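Local coordinates for protein uncharacterized ACR, COG1565 superfamily (Burkholderia thailandensis, PDB 4F3N) that probably acts as an S-adenosylmethionine-dependent methyltransferase, perhaps forming symmetric dimethylarginine on proteins, although its substrate is not established, at residues L120-P128 with F366-V375; A353-A364 with M403-R414. One frame throughout, in Å; residues are numbered along the deposited sequence.

Helix 363-369 joins the two contacts: it grows out of strand 356-362 at the end of contact 2, and its last turn, with the short helix that follows, packs on helix 118-136 in contact 1. The centres lie 15 Å apart, yet side chains meet directly, Phe366 CG standing 3.7 Å from Val409 CG2 and Phe121 CE1 3.8 Å from Gln363 OE1. Both contacts border the S-adenosyl-L-homocysteine site, whose ligand is not bound in this model. From contact 1, the Phe121 side chain comes within about 4 Å of that of the ligand-binding Asn214; from contact 2, the Phe407 side chain comes within about 4 Å of that of Thr113, also ligand-binding.

Contact 1: L120-P128 with F366-V375; sequences LFAQTLARP and FLLNAGITDV
The carbonyl oxygen of Leu120 is gripped twice by Thr124, and the grip fixes the hydroxyl that rests against Ile372. Thr124 N makes the usual helical bond, while Thr124 OG1 reaches Leu120 O at 3.0 Å from the opposite face of the carbonyl plane. All this belongs to helix 118-136 of a Rossmann-like methyltransferase fold, packed here against the sharp bend between helices 363-369 and 372-376. Gly371 makes that bend: its positive phi (98°) closes the first helix in a Schellman motif, and the same residue is N-cap of the second.

Thr124 fills the angle between the two short helices. With OG1 turned back to its own helix (chi1 -55°), CG2 stands anti to the backbone N and lies 3.6 Å from Ala370 CB, also touching Leu367 CD2; OG1 comes 3.5 Å from Ile372 CG1. One turn earlier in helix 118-136, Leu120 crosses Ile372 at about a right angle.

Val375 is a knob in a hole formed by Leu120, Gln123, Thr124 and Arg127. The fit is tight on one branch, where Val375 CG1 is only 3.3 Å from Leu120 CD1. The other branch, CG2, sits 3.7 Å above the guanidinium plane of Arg127, off toward its rim. Arg127 runs out extended past Ala370 O, and a water donates to that oxygen at 3.0 Å while accepting a weak bond from Arg127 NH1. Asp374 and Glu378 bring negative charge nearby, the latter as a long, weak ion pair.

At the other end, Phe366, whose ring also meets Phe423 edge-to-face, turns the CE2-CZ corner of its ring to Leu125 and Pro128: Leu125 CD1 touches the ring edge, and Pro128 CG approaches Phe366 CZ obliquely at 3.5 Å.

Contact 2: A353-A364 with M403-R414; sequences AGADLLGYTSQA and MGELFKVIAFSR
The antiparallel edge of the central seven-stranded sheet is built by strands 356-362 and 407-414, 356-362 being an outermost strand of the sheet within this chain. Hydrogen-bonded pairs Asp356 with Ser413, Gly359 with Ala411, and Thr361 with Val409 hold the two together; Val409 N meets Thr361 O at 2.9 Å. A water links the side chains of the first pair, donating to Asp356 OD2 and accepting from Ser413 OG.

Between Leu357 and Gly359 the register slips by one residue in a classic beta bulge, Leu358 and Gly359 both facing Ala411. Leu358 N bonds to Ala411 O at 2.9 Å, coming from above the carbonyl plane, and Gly359 N adds a weak bond to the same oxygen. Strand 407-414 runs antiparallel to its neighbours 293-298 and 356-362, the reversed strand that marks the class I methyltransferase sheet.

Leu357, Tyr360, Ile410 and Phe412 share one face. Leu357 CD1 reaches Ile410 CG1 at 3.9 Å and also touches Phe412 CE1, while Ile410 CB lies at the edge of the Tyr360 ring. Lys408 passes obliquely by Tyr360, bent at chi2 (-65°) and chi4, and its NZ turns back to bond to Glu405 O and Leu406 O, with Gly300 O as another acceptor.

Where strand 356-362 becomes helix, Gln363 N bonds almost straight to Phe407 O (2.8 Å, 176°), and Ala364 N uses a lone pair of Gly404 O. The Gln363 amide lies alongside Phe407, planes 39° apart, its NE2 bonded to Leu397 O. At the far end Arg414 lays one guanidinium face over Ala355 N, and its NH2 bonds to Ala353 O at 2.8 Å.

Contact 1: L120-P128 with F366-V375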
loop_
_atom_site.group_PDB
_atom_site.type_symbol
_atom_site.label_atom_id
_atom_site.label_comp_id
_atom_site.label_asym_id
_atom_site.label_seq_id
_atom_site.Cartn_x
_atom_site.Cartn_y
_atom_site.Cartn_z
ATOM N N LEU A 120 -13.339 -12.116 5.456
ATOM C CA LEU A 120 -13.682 -11.626 6.777
ATOM C C LEU A 120 -13.264 -10.145 6.879
ATOM O O LEU A 120 -13.948 -9.318 7.491
ATOM C CB LEU A 120 -12.963 -12.468 7.807
ATOM C CG LEU A 120 -13.269 -12.054 9.204
ATOM C CD1 LEU A 120 -14.664 -12.527 9.590
ATOM C CD2 LEU A 120 -12.203 -12.643 10.112
ATOM N N PHE A 121 -12.120 -9.831 6.279
ATOM C CA PHE A 121 -11.624 -8.469 6.222
ATOM C C PHE A 121 -12.613 -7.548 5.532
ATOM O O PHE A 121 -13.014 -6.513 6.099
ATOM C CB PHE A 121 -10.235 -8.408 5.578
ATOM C CG PHE A 121 -9.690 -7.023 5.492
ATOM C CD1 PHE A 121 -8.983 -6.468 6.553
ATOM C CD2 PHE A 121 -9.849 -6.277 4.332
ATOM C CE1 PHE A 121 -8.468 -5.181 6.478
ATOM C CE2 PHE A 121 -9.349 -4.973 4.230
ATOM C CZ PHE A 121 -8.643 -4.422 5.302
ATOM N N ALA A 122 -13.069 -7.944 4.342
ATOM C CA ALA A 122 -14.011 -7.116 3.594
ATOM C C ALA A 122 -15.362 -6.981 4.322
ATOM O O ALA A 122 -15.987 -5.914 4.314
ATOM C CB ALA A 122 -14.225 -7.707 2.200
ATOM N N GLN A 123 -15.846 -8.070 4.918
ATOM C CA GLN A 123 -17.082 -8.013 5.675
ATOM C C GLN A 123 -17.028 -6.963 6.786
ATOM O O GLN A 123 -17.987 -6.275 7.047
ATOM C CB GLN A 123 -17.411 -9.362 6.289
ATOM C CG GLN A 123 -17.860 -10.412 5.301
ATOM C CD GLN A 123 -18.277 -11.651 6.071
ATOM O OE1 GLN A 123 -17.443 -12.349 6.650
ATOM N NE2 GLN A 123 -19.579 -11.844 6.199
ATOM N N THR A 124 -15.889 -6.892 7.458
ATOM C CA THR A 124 -15.710 -5.949 8.528
ATOM C C THR A 124 -15.524 -4.552 8.005
ATOM O O THR A 124 -16.132 -3.628 8.528
ATOM C CB THR A 124 -14.520 -6.362 9.416
ATOM O OG1 THR A 124 -14.748 -7.707 9.866
ATOM C CG2 THR A 124 -14.382 -5.394 10.646
ATOM N N LEU A 125 -14.668 -4.385 6.998
ATOM C CA LEU A 125 -14.430 -3.042 6.402
ATOM C C LEU A 125 -15.714 -2.414 5.864
ATOM O O LEU A 125 -15.845 -1.215 5.850
ATOM C CB LEU A 125 -13.390 -3.128 5.286
ATOM C CG LEU A 125 -12.996 -1.896 4.489
ATOM C CD1 LEU A 125 -12.403 -0.852 5.431
ATOM C CD2 LEU A 125 -11.995 -2.299 3.366
ATOM N N ALA A 126 -16.629 -3.260 5.371
ATOM C CA ALA A 126 -17.912 -2.808 4.837
ATOM C C ALA A 126 -18.661 -1.929 5.830
ATOM O O ALA A 126 -19.391 -0.997 5.454
ATOM C CB ALA A 126 -18.764 -4.012 4.356
ATOM N N ARG A 127 -18.491 -2.178 7.128
ATOM C CA ARG A 127 -19.210 -1.363 8.115
ATOM C C ARG A 127 -18.809 0.113 8.176
ATOM O O ARG A 127 -19.660 0.987 7.955
ATOM C CB ARG A 127 -19.203 -2.054 9.463
ATOM C CG ARG A 127 -20.014 -3.340 9.334
ATOM C CD ARG A 127 -19.954 -4.269 10.516
ATOM N NE ARG A 127 -20.635 -5.530 10.163
ATOM C CZ ARG A 127 -20.981 -6.465 11.037
ATOM N NH1 ARG A 127 -20.707 -6.314 12.336
ATOM N NH2 ARG A 127 -21.606 -7.563 10.603
ATOM N N PRO A 128 -17.519 0.405 8.433
ATOM C CA PRO A 128 -17.119 1.821 8.287
ATOM C C PRO A 128 -17.246 2.389 6.882
ATOM O O PRO A 128 -17.489 3.592 6.741
ATOM C CB PRO A 128 -15.651 1.841 8.782
ATOM C CG PRO A 128 -15.199 0.399 8.730
ATOM C CD PRO A 128 -16.410 -0.463 8.878
ATOM N N PHE A 366 -8.994 -0.895 14.626
ATOM C CA PHE A 366 -9.989 -0.524 13.612
ATOM C C PHE A 366 -10.993 -1.683 13.407
ATOM O O PHE A 366 -12.212 -1.480 13.434
ATOM C CB PHE A 366 -9.259 -0.180 12.309
ATOM C CG PHE A 366 -10.159 0.200 11.154
ATOM C CD1 PHE A 366 -10.527 1.536 10.940
ATOM C CD2 PHE A 366 -10.582 -0.757 10.260
ATOM C CE1 PHE A 366 -11.295 1.896 9.826
ATOM C CE2 PHE A 366 -11.347 -0.392 9.169
ATOM C CZ PHE A 366 -11.699 0.935 8.948
ATOM N N LEU A 367 -10.450 -2.893 13.242
ATOM C CA LEU A 367 -11.267 -4.091 12.975
ATOM C C LEU A 367 -12.092 -4.463 14.208
ATOM O O LEU A 367 -13.270 -4.824 14.082
ATOM C CB LEU A 367 -10.421 -5.263 12.496
ATOM C CG LEU A 367 -9.790 -5.129 11.113
ATOM C CD1 LEU A 367 -8.957 -6.355 10.719
ATOM C CD2 LEU A 367 -10.868 -4.884 10.031
ATOM N N LEU A 368 -11.496 -4.389 15.378
ATOM C CA LEU A 368 -12.267 -4.594 16.603
ATOM C C LEU A 368 -13.445 -3.589 16.727
ATOM O O LEU A 368 -14.585 -3.975 17.012
ATOM C CB LEU A 368 -11.368 -4.474 17.823
ATOM C CG LEU A 368 -10.480 -5.681 18.048
ATOM C CD1 LEU A 368 -9.399 -5.284 19.077
ATOM C CD2 LEU A 368 -11.316 -6.881 18.500
ATOM N N ASN A 369 -13.135 -2.310 16.556
ATOM C CA ASN A 369 -14.147 -1.256 16.607
ATOM C C ASN A 369 -15.273 -1.441 15.605
ATOM O O ASN A 369 -16.466 -1.183 15.914
ATOM C CB ASN A 369 -13.484 0.091 16.418
ATOM C CG ASN A 369 -12.684 0.565 17.625
ATOM O OD1 ASN A 369 -12.778 0.001 18.744
ATOM N ND2 ASN A 369 -11.890 1.636 17.428
ATOM N N ALA A 370 -14.909 -1.952 14.440
ATOM C CA ALA A 370 -15.806 -2.172 13.331
ATOM C C ALA A 370 -16.606 -3.468 13.478
ATOM O O ALA A 370 -17.525 -3.736 12.680
ATOM C CB ALA A 370 -14.996 -2.166 12.023
ATOM N N GLY A 371 -16.343 -4.253 14.515
ATOM C CA GLY A 371 -17.186 -5.411 14.777
ATOM C C GLY A 371 -16.706 -6.754 14.290
ATOM O O GLY A 371 -17.523 -7.657 14.153
ATOM N N ILE A 372 -15.402 -6.936 14.077
ATOM C CA ILE A 372 -14.900 -8.237 13.570
ATOM C C ILE A 372 -15.268 -9.422 14.473
ATOM O O ILE A 372 -15.503 -10.534 13.969
ATOM C CB ILE A 372 -13.387 -8.237 13.245
ATOM C CG1 ILE A 372 -13.016 -9.448 12.386
ATOM C CG2 ILE A 372 -12.525 -8.145 14.526
ATOM C CD1 ILE A 372 -11.593 -9.330 11.811
ATOM N N THR A 373 -15.251 -9.221 15.791
ATOM C CA THR A 373 -15.544 -10.335 16.685
ATOM C C THR A 373 -17.016 -10.677 16.598
ATOM O O THR A 373 -17.389 -11.834 16.798
ATOM C CB THR A 373 -15.110 -10.096 18.133
ATOM O OG1 THR A 373 -15.787 -8.974 18.680
ATOM C CG2 THR A 373 -13.587 -9.852 18.201
ATOM N N ASP A 374 -17.823 -9.692 16.256
ATOM C CA ASP A 374 -19.277 -9.929 16.069
ATOM C C ASP A 374 -19.491 -10.761 14.820
ATOM O O ASP A 374 -20.287 -11.705 14.810
ATOM C CB ASP A 374 -20.067 -8.617 15.973
ATOM C CG ASP A 374 -19.986 -7.771 17.227
ATOM O OD1 ASP A 374 -19.684 -8.293 18.329
ATOM O OD2 ASP A 374 -20.225 -6.539 17.105
ATOM N N VAL A 375 -18.729 -10.429 13.775
ATOM C CA VAL A 375 -18.738 -11.198 12.551
ATOM C C VAL A 375 -18.353 -12.637 12.878
ATOM O O VAL A 375 -19.051 -13.563 12.512
ATOM C CB VAL A 375 -17.760 -10.610 11.505
ATOM C CG1 VAL A 375 -17.701 -11.487 10.252
ATOM C CG2 VAL A 375 -18.168 -9.180 11.151
HETATM O O HOH W 1 -20.257 -3.402 13.978
#

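Contact 2: A353-A364 with M403-R414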
loop_
_atom_site.group_PDB
_atom_site.type_symbol
_atom_site.label_atom_id
_atom_site.label_comp_id
_atom_site.label_asym_id
_atom_site.label_seq_id
_atom_site.Cartn_x
_atom_site.Cartn_y
_atom_site.Cartn_z
ATOM N N ALA A 353 -3.885 18.984 1.715
ATOM C CA ALA A 353 -4.721 19.122 0.545
ATOM C C ALA A 353 -6.103 19.618 0.914
ATOM O O ALA A 353 -6.936 19.836 0.040
ATOM C CB ALA A 353 -4.812 17.788 -0.178
ATOM N N GLY A 354 -6.358 19.785 2.204
ATOM C CA GLY A 354 -7.602 20.381 2.696
ATOM C C GLY A 354 -8.627 19.373 3.225
ATOM O O GLY A 354 -9.679 19.760 3.742
ATOM N N ALA A 355 -8.321 18.085 3.145
ATOM C CA ALA A 355 -9.214 17.066 3.732
ATOM C C ALA A 355 -9.030 17.074 5.248
ATOM O O ALA A 355 -8.037 17.520 5.770
ATOM C CB ALA A 355 -8.938 15.647 3.167
ATOM N N ASP A 356 -10.059 16.615 5.945
ATOM C CA ASP A 356 -10.005 16.328 7.352
ATOM C C ASP A 356 -9.362 14.982 7.599
ATOM O O ASP A 356 -9.524 14.057 6.793
ATOM C CB ASP A 356 -11.439 16.302 7.887
ATOM C CG ASP A 356 -12.180 17.639 7.640
ATOM O OD1 ASP A 356 -11.532 18.688 7.851
ATOM O OD2 ASP A 356 -13.352 17.630 7.182
ATOM N N LEU A 357 -8.688 14.847 8.739
ATOM C CA LEU A 357 -8.255 13.533 9.205
ATOM C C LEU A 357 -9.427 12.924 9.931
ATOM O O LEU A 357 -9.876 13.439 10.931
ATOM C CB LEU A 357 -7.072 13.624 10.137
ATOM C CG LEU A 357 -6.552 12.319 10.750
ATOM C CD1 LEU A 357 -5.907 11.489 9.663
ATOM C CD2 LEU A 357 -5.543 12.641 11.856
ATOM N N LEU A 358 -9.933 11.831 9.393
ATOM C CA LEU A 358 -11.068 11.098 9.943
ATOM C C LEU A 358 -10.633 10.123 11.029
ATOM O O LEU A 358 -11.352 9.931 11.989
ATOM C CB LEU A 358 -11.800 10.365 8.801
ATOM C CG LEU A 358 -13.087 9.678 9.159
ATOM C CD1 LEU A 358 -14.110 10.665 9.733
ATOM C CD2 LEU A 358 -13.591 8.894 7.924
ATOM N N GLY A 359 -9.438 9.537 10.917
ATOM C CA GLY A 359 -8.870 8.739 11.986
ATOM C C GLY A 359 -7.541 8.133 11.607
ATOM O O GLY A 359 -7.179 8.144 10.435
ATOM N N TYR A 360 -6.860 7.574 12.604
ATOM C CA TYR A 360 -5.581 6.843 12.477
ATOM C C TYR A 360 -5.475 5.884 13.666
ATOM O O TYR A 360 -5.499 6.325 14.808
ATOM C CB TYR A 360 -4.360 7.785 12.419
ATOM C CG TYR A 360 -3.105 7.045 12.589
ATOM C CD1 TYR A 360 -2.625 6.247 11.572
ATOM C CD2 TYR A 360 -2.451 7.027 13.793
ATOM C CE1 TYR A 360 -1.500 5.477 11.748
ATOM C CE2 TYR A 360 -1.326 6.268 13.972
ATOM C CZ TYR A 360 -0.853 5.495 12.943
ATOM O OH TYR A 360 0.245 4.695 13.090
ATOM N N THR A 361 -5.398 4.586 13.397
ATOM C CA THR A 361 -5.257 3.621 14.466
ATOM C C THR A 361 -4.682 2.337 13.909
ATOM O O THR A 361 -4.409 2.249 12.697
ATOM C CB THR A 361 -6.589 3.403 15.221
ATOM O OG1 THR A 361 -6.313 2.720 16.457
ATOM C CG2 THR A 361 -7.569 2.630 14.351
ATOM N N SER A 362 -4.451 1.350 14.764
ATOM C CA SER A 362 -3.909 0.078 14.296
ATOM C C SER A 362 -5.015 -0.719 13.608
ATOM O O SER A 362 -6.202 -0.530 13.845
ATOM C CB SER A 362 -3.277 -0.710 15.426
ATOM O OG SER A 362 -4.254 -1.318 16.237
ATOM N N GLN A 363 -4.640 -1.585 12.675
ATOM C CA GLN A 363 -5.643 -2.472 12.070
ATOM C C GLN A 363 -6.424 -3.248 13.117
ATOM O O GLN A 363 -7.621 -3.434 12.980
ATOM C CB GLN A 363 -4.941 -3.481 11.136
ATOM C CG GLN A 363 -5.904 -4.491 10.542
ATOM C CD GLN A 363 -5.307 -5.218 9.361
ATOM O OE1 GLN A 363 -5.182 -4.650 8.284
ATOM N NE2 GLN A 363 -4.937 -6.501 9.554
ATOM N N ALA A 364 -5.756 -3.732 14.157
ATOM C CA ALA A 364 -6.483 -4.445 15.229
ATOM C C ALA A 364 -7.597 -3.599 15.831
ATOM O O ALA A 364 -8.746 -4.032 15.938
ATOM C CB ALA A 364 -5.551 -4.903 16.343
ATOM N N MET A 403 -0.763 -9.392 12.107
ATOM C CA MET A 403 -0.941 -8.157 11.360
ATOM C C MET A 403 -1.485 -7.017 12.202
ATOM O O MET A 403 -1.508 -5.901 11.761
ATOM C CB MET A 403 -1.943 -8.380 10.226
ATOM C CG MET A 403 -1.542 -9.494 9.268
ATOM S SD MET A 403 -2.772 -9.820 7.980
ATOM C CE MET A 403 -2.492 -8.564 6.738
ATOM N N GLY A 404 -1.978 -7.306 13.396
ATOM C CA GLY A 404 -2.862 -6.353 14.065
ATOM C C GLY A 404 -2.279 -5.030 14.452
ATOM O O GLY A 404 -2.978 -3.975 14.433
ATOM N N GLU A 405 -1.020 -5.060 14.897
ATOM C CA GLU A 405 -0.336 -3.837 15.300
ATOM C C GLU A 405 0.461 -3.196 14.164
ATOM O O GLU A 405 0.448 -1.982 14.028
ATOM C CB GLU A 405 0.559 -4.077 16.515
ATOM C CG GLU A 405 1.388 -2.886 16.950
ATOM C CD GLU A 405 0.623 -1.655 17.376
ATOM O OE1 GLU A 405 -0.496 -1.812 17.946
ATOM O OE2 GLU A 405 1.149 -0.513 17.128
ATOM N N LEU A 406 1.193 -4.023 13.415
ATOM C CA LEU A 406 2.036 -3.547 12.346
ATOM C C LEU A 406 1.209 -2.827 11.271
ATOM O O LEU A 406 1.627 -1.773 10.784
ATOM C CB LEU A 406 2.762 -4.723 11.690
ATOM C CG LEU A 406 3.605 -4.299 10.523
ATOM C CD1 LEU A 406 4.699 -3.283 10.855
ATOM C CD2 LEU A 406 4.119 -5.605 9.932
ATOM N N PHE A 407 0.068 -3.401 10.900
ATOM C CA PHE A 407 -0.819 -2.768 9.931
ATOM C C PHE A 407 -1.619 -1.655 10.614
ATOM O O PHE A 407 -1.992 -1.809 11.781
ATOM C CB PHE A 407 -1.754 -3.787 9.336
ATOM C CG PHE A 407 -1.113 -4.624 8.229
ATOM C CD1 PHE A 407 -0.050 -5.495 8.517
ATOM C CD2 PHE A 407 -1.568 -4.536 6.906
ATOM C CE1 PHE A 407 0.515 -6.253 7.531
ATOM C CE2 PHE A 407 -0.970 -5.289 5.910
ATOM C CZ PHE A 407 0.088 -6.126 6.220
ATOM N N LYS A 408 -1.801 -0.540 9.897
ATOM C CA LYS A 408 -2.492 0.643 10.379
ATOM C C LYS A 408 -3.568 0.995 9.382
ATOM O O LYS A 408 -3.517 0.591 8.214
ATOM C CB LYS A 408 -1.562 1.862 10.524
ATOM C CG LYS A 408 -0.246 1.594 11.255
ATOM C CD LYS A 408 -0.481 1.207 12.727
ATOM C CE LYS A 408 0.832 1.214 13.537
ATOM N NZ LYS A 408 1.774 0.116 13.136
ATOM N N VAL A 409 -4.583 1.710 9.867
ATOM C CA VAL A 409 -5.555 2.333 8.986
ATOM C C VAL A 409 -5.537 3.831 9.230
ATOM O O VAL A 409 -5.687 4.267 10.381
ATOM C CB VAL A 409 -6.968 1.811 9.252
ATOM C CG1 VAL A 409 -7.918 2.412 8.251
ATOM C CG2 VAL A 409 -7.011 0.244 9.162
ATOM N N ILE A 410 -5.389 4.595 8.144
ATOM C CA ILE A 410 -5.554 6.055 8.174
ATOM C C ILE A 410 -6.700 6.426 7.215
ATOM O O ILE A 410 -6.873 5.795 6.182
ATOM C CB ILE A 410 -4.230 6.799 7.844
ATOM C CG1 ILE A 410 -4.317 8.274 8.231
ATOM C CG2 ILE A 410 -3.834 6.658 6.353
ATOM C CD1 ILE A 410 -2.916 8.899 8.409
ATOM N N ALA A 411 -7.520 7.400 7.594
ATOM C CA ALA A 411 -8.610 7.824 6.759
ATOM C C ALA A 411 -8.731 9.340 6.748
ATOM O O ALA A 411 -8.477 9.990 7.758
ATOM C CB ALA A 411 -9.921 7.207 7.230
ATOM N N PHE A 412 -9.110 9.865 5.599
ATOM C CA PHE A 412 -9.370 11.276 5.363
ATOM C C PHE A 412 -10.812 11.452 4.894
ATOM O O PHE A 412 -11.438 10.533 4.331
ATOM C CB PHE A 412 -8.403 11.800 4.292
ATOM C CG PHE A 412 -6.956 11.625 4.633
ATOM C CD1 PHE A 412 -6.346 12.510 5.493
ATOM C CD2 PHE A 412 -6.219 10.543 4.142
ATOM C CE1 PHE A 412 -5.010 12.343 5.835
ATOM C CE2 PHE A 412 -4.891 10.382 4.479
ATOM C CZ PHE A 412 -4.285 11.303 5.295
ATOM N N SER A 413 -11.351 12.651 5.054
ATOM C CA SER A 413 -12.724 12.876 4.694
ATOM C C SER A 413 -13.006 14.315 4.309
ATOM O O SER A 413 -12.238 15.223 4.604
ATOM C CB SER A 413 -13.689 12.462 5.805
ATOM O OG SER A 413 -13.439 13.193 6.999
ATOM N N ARG A 414 -14.101 14.459 3.582
ATOM C CA ARG A 414 -14.713 15.764 3.326
ATOM C C ARG A 414 -16.204 15.575 3.443
ATOM O O ARG A 414 -16.785 14.633 2.892
ATOM C CB ARG A 414 -14.388 16.283 1.950
ATOM C CG ARG A 414 -12.927 16.544 1.736
ATOM C CD ARG A 414 -12.774 17.318 0.447
ATOM N NE ARG A 414 -11.392 17.453 0.015
ATOM C CZ ARG A 414 -10.671 18.558 0.137
ATOM N NH1 ARG A 414 -11.154 19.645 0.752
ATOM N NH2 ARG A 414 -9.432 18.573 -0.349
HETATM O O HOH W 2 -14.969 15.348 6.856
HETATM O O HOH W 3 -2.940 -3.075 17.750
#